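Local coordinates for ABC transporter, substrate binding protein (Aeropyrum pernix, PDB 3EAF) that probably binds a solute outside the cell and delivers it to an ABC transporter for uptake, at residues D96-Y102 against P115-Y119. Sequence-based numbering, arbitrary orientation.
Sequences DTDKITY and PFNFY
Phe-116 lays its ring against the turn that follows helix 85-98. CA of Lys-99 sits over one ring face, 3.8 Å from the centroid, a CH-pi contact. CB of Lys-99 meets the rim of the same ring, 3.8 Å from CZ of Phe-116. Asp-96 comes to the ring edge, its OD1 3.4 Å from Phe-116 CD2, and the same oxygen rests against CG of Pro-115. CG of Asp-96 is anti to its own N (chi1 174°), which brings the carboxylate across to this proline and ring edge. With an alanine at Phe-116, a gap is likely to open beneath Lys-99, and the helix end to lose its main partner in 115-119.

Beside the ring the backbones pair as parallel strands. Tyr-102 N donates to Phe-116 O at 2.8 Å, and Phe-118 N donates to Tyr-102 O at 2.9 Å. A water hydrogen-bonds to both Tyr-102 O and Asn-117 OD1 and bridges the two segments. That amide runs alongside the Tyr-102 side chain.

Further out, Lys-99 has positive phi and forms a Schellman motif, which turns the chain from the helix into strand 101-104. Helix 317-326 touches Phe-116 through Lys-321, and Thr-101 OG1 hydrogen-bonds to Gly-317 O. Phe-118 packs edge-to-face with Tyr-341, a magnesium ligand. The contact therefore joins ring packing at a helix end, with a carboxylate oxygen at the ring edge, to main-chain bonding that adds edge strand 117-118 to the sheet, close to the metal site.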
loop_
_atom_site.group_PDB
_atom_site.type_symbol
_atom_site.label_atom_id
_atom_site.label_comp_id
_atom_site.label_asym_id
_atom_site.label_seq_id
_atom_site.Cartn_x
_atom_site.Cartn_y
_atom_site.Cartn_z
ATOM N N ASP A 96 9.191 -11.742 14.194
ATOM C CA ASP A 96 8.424 -12.521 15.161
ATOM C C ASP A 96 9.347 -12.988 16.290
ATOM O O ASP A 96 9.054 -12.781 17.463
ATOM C CB ASP A 96 7.734 -13.714 14.481
ATOM C CG ASP A 96 7.051 -14.641 15.475
ATOM O OD1 ASP A 96 6.263 -14.152 16.318
ATOM O OD2 ASP A 96 7.294 -15.865 15.411
ATOM N N THR A 97 10.468 -13.601 15.913
ATOM C CA THR A 97 11.516 -14.000 16.856
ATOM C C THR A 97 11.943 -12.828 17.749
ATOM O O THR A 97 11.978 -12.953 18.978
ATOM C CB THR A 97 12.734 -14.569 16.096
ATOM O OG1 THR A 97 12.319 -15.702 15.322
ATOM C CG2 THR A 97 13.837 -14.994 17.051
ATOM N N ASP A 98 12.223 -11.686 17.120
ATOM C CA ASP A 98 12.714 -10.493 17.807
ATOM C C ASP A 98 11.629 -9.650 18.483
ATOM O O ASP A 98 11.943 -8.708 19.219
ATOM C CB ASP A 98 13.514 -9.629 16.839
ATOM C CG ASP A 98 14.750 -10.331 16.327
ATOM O OD1 ASP A 98 15.279 -11.203 17.055
ATOM O OD2 ASP A 98 15.191 -10.009 15.203
ATOM N N LYS A 99 10.369 -9.987 18.220
ATOM C CA LYS A 99 9.210 -9.302 18.809
ATOM C C LYS A 99 9.147 -7.817 18.465
ATOM O O LYS A 99 8.927 -6.972 19.341
ATOM C CB LYS A 99 9.152 -9.510 20.331
ATOM C CG LYS A 99 9.102 -10.962 20.767
ATOM C CD LYS A 99 8.491 -11.068 22.162
ATOM C CE LYS A 99 9.092 -12.205 22.975
ATOM N NZ LYS A 99 8.846 -13.533 22.362
ATOM N N ILE A 100 9.344 -7.508 17.186
ATOM C CA ILE A 100 9.298 -6.131 16.685
ATOM C C ILE A 100 8.049 -5.957 15.817
ATOM O O ILE A 100 7.889 -6.655 14.804
ATOM C CB ILE A 100 10.582 -5.783 15.873
ATOM C CG1 ILE A 100 11.827 -5.863 16.775
ATOM C CG2 ILE A 100 10.465 -4.399 15.203
ATOM C CD1 ILE A 100 13.166 -5.624 16.056
ATOM N N THR A 101 7.153 -5.056 16.228
ATOM C CA THR A 101 5.936 -4.758 15.455
ATOM C C THR A 101 6.323 -4.108 14.120
ATOM O O THR A 101 7.050 -3.110 14.091
ATOM C CB THR A 101 4.947 -3.858 16.245
ATOM O OG1 THR A 101 4.320 -4.625 17.278
ATOM C CG2 THR A 101 3.854 -3.298 15.331
ATOM N N TYR A 102 5.838 -4.682 13.023
ATOM C CA TYR A 102 6.281 -4.276 11.692
ATOM C C TYR A 102 5.085 -3.842 10.858
ATOM O O TYR A 102 4.233 -4.665 10.505
ATOM C CB TYR A 102 7.018 -5.438 11.012
ATOM C CG TYR A 102 8.078 -5.018 10.013
ATOM C CD1 TYR A 102 9.423 -5.044 10.359
ATOM C CD2 TYR A 102 7.735 -4.605 8.730
ATOM C CE1 TYR A 102 10.407 -4.662 9.458
ATOM C CE2 TYR A 102 8.720 -4.215 7.812
ATOM C CZ TYR A 102 10.050 -4.252 8.190
ATOM O OH TYR A 102 11.033 -3.875 7.308
ATOM N N PRO A 115 2.912 -13.193 12.864
ATOM C CA PRO A 115 2.337 -12.573 14.065
ATOM C C PRO A 115 2.653 -11.088 14.292
ATOM O O PRO A 115 1.863 -10.407 14.920
ATOM C CB PRO A 115 2.904 -13.426 15.211
ATOM C CG PRO A 115 3.249 -14.749 14.557
ATOM C CD PRO A 115 3.775 -14.339 13.207
ATOM N N PHE A 116 3.785 -10.591 13.804
ATOM C CA PHE A 116 4.170 -9.205 14.092
ATOM C C PHE A 116 4.012 -8.242 12.918
ATOM O O PHE A 116 4.362 -7.067 13.036
ATOM C CB PHE A 116 5.584 -9.135 14.697
ATOM C CG PHE A 116 5.618 -9.462 16.162
ATOM C CD1 PHE A 116 5.633 -8.442 17.116
ATOM C CD2 PHE A 116 5.589 -10.790 16.598
ATOM C CE1 PHE A 116 5.649 -8.740 18.484
ATOM C CE2 PHE A 116 5.610 -11.101 17.964
ATOM C CZ PHE A 116 5.634 -10.067 18.909
ATOM N N ASN A 117 3.457 -8.733 11.805
ATOM C CA ASN A 117 3.238 -7.900 10.622
ATOM C C ASN A 117 1.805 -7.385 10.495
ATOM O O ASN A 117 0.841 -8.154 10.598
ATOM C CB ASN A 117 3.661 -8.637 9.348
ATOM C CG ASN A 117 5.168 -8.852 9.272
ATOM O OD1 ASN A 117 5.905 -8.029 8.716
ATOM N ND2 ASN A 117 5.633 -9.941 9.854
ATOM N N PHE A 118 1.684 -6.074 10.280
ATOM C CA PHE A 118 0.392 -5.398 10.158
ATOM C C PHE A 118 0.472 -4.360 9.038
ATOM O O PHE A 118 1.543 -3.843 8.731
ATOM C CB PHE A 118 0.019 -4.675 11.462
ATOM C CG PHE A 118 -0.141 -5.579 12.655
ATOM C CD1 PHE A 118 -1.399 -6.058 13.018
ATOM C CD2 PHE A 118 0.959 -5.921 13.444
ATOM C CE1 PHE A 118 -1.557 -6.887 14.130
ATOM C CE2 PHE A 118 0.813 -6.745 14.563
ATOM C CZ PHE A 118 -0.448 -7.224 14.913
ATOM N N TYR A 119 -0.668 -4.065 8.427
ATOM C CA TYR A 119 -0.789 -2.907 7.538
ATOM C C TYR A 119 -2.254 -2.497 7.500
ATOM O O TYR A 119 -3.125 -3.360 7.547
ATOM C CB TYR A 119 -0.221 -3.179 6.130
ATOM C CG TYR A 119 -0.586 -4.521 5.523
ATOM C CD1 TYR A 119 -1.796 -4.695 4.840
ATOM C CD2 TYR A 119 0.285 -5.612 5.608
ATOM C CE1 TYR A 119 -2.146 -5.925 4.288
ATOM C CE2 TYR A 119 -0.057 -6.849 5.048
ATOM C CZ TYR A 119 -1.272 -6.995 4.391
ATOM O OH TYR A 119 -1.607 -8.209 3.828
HETATM O O HOH W 1 4.097 -5.832 7.766
#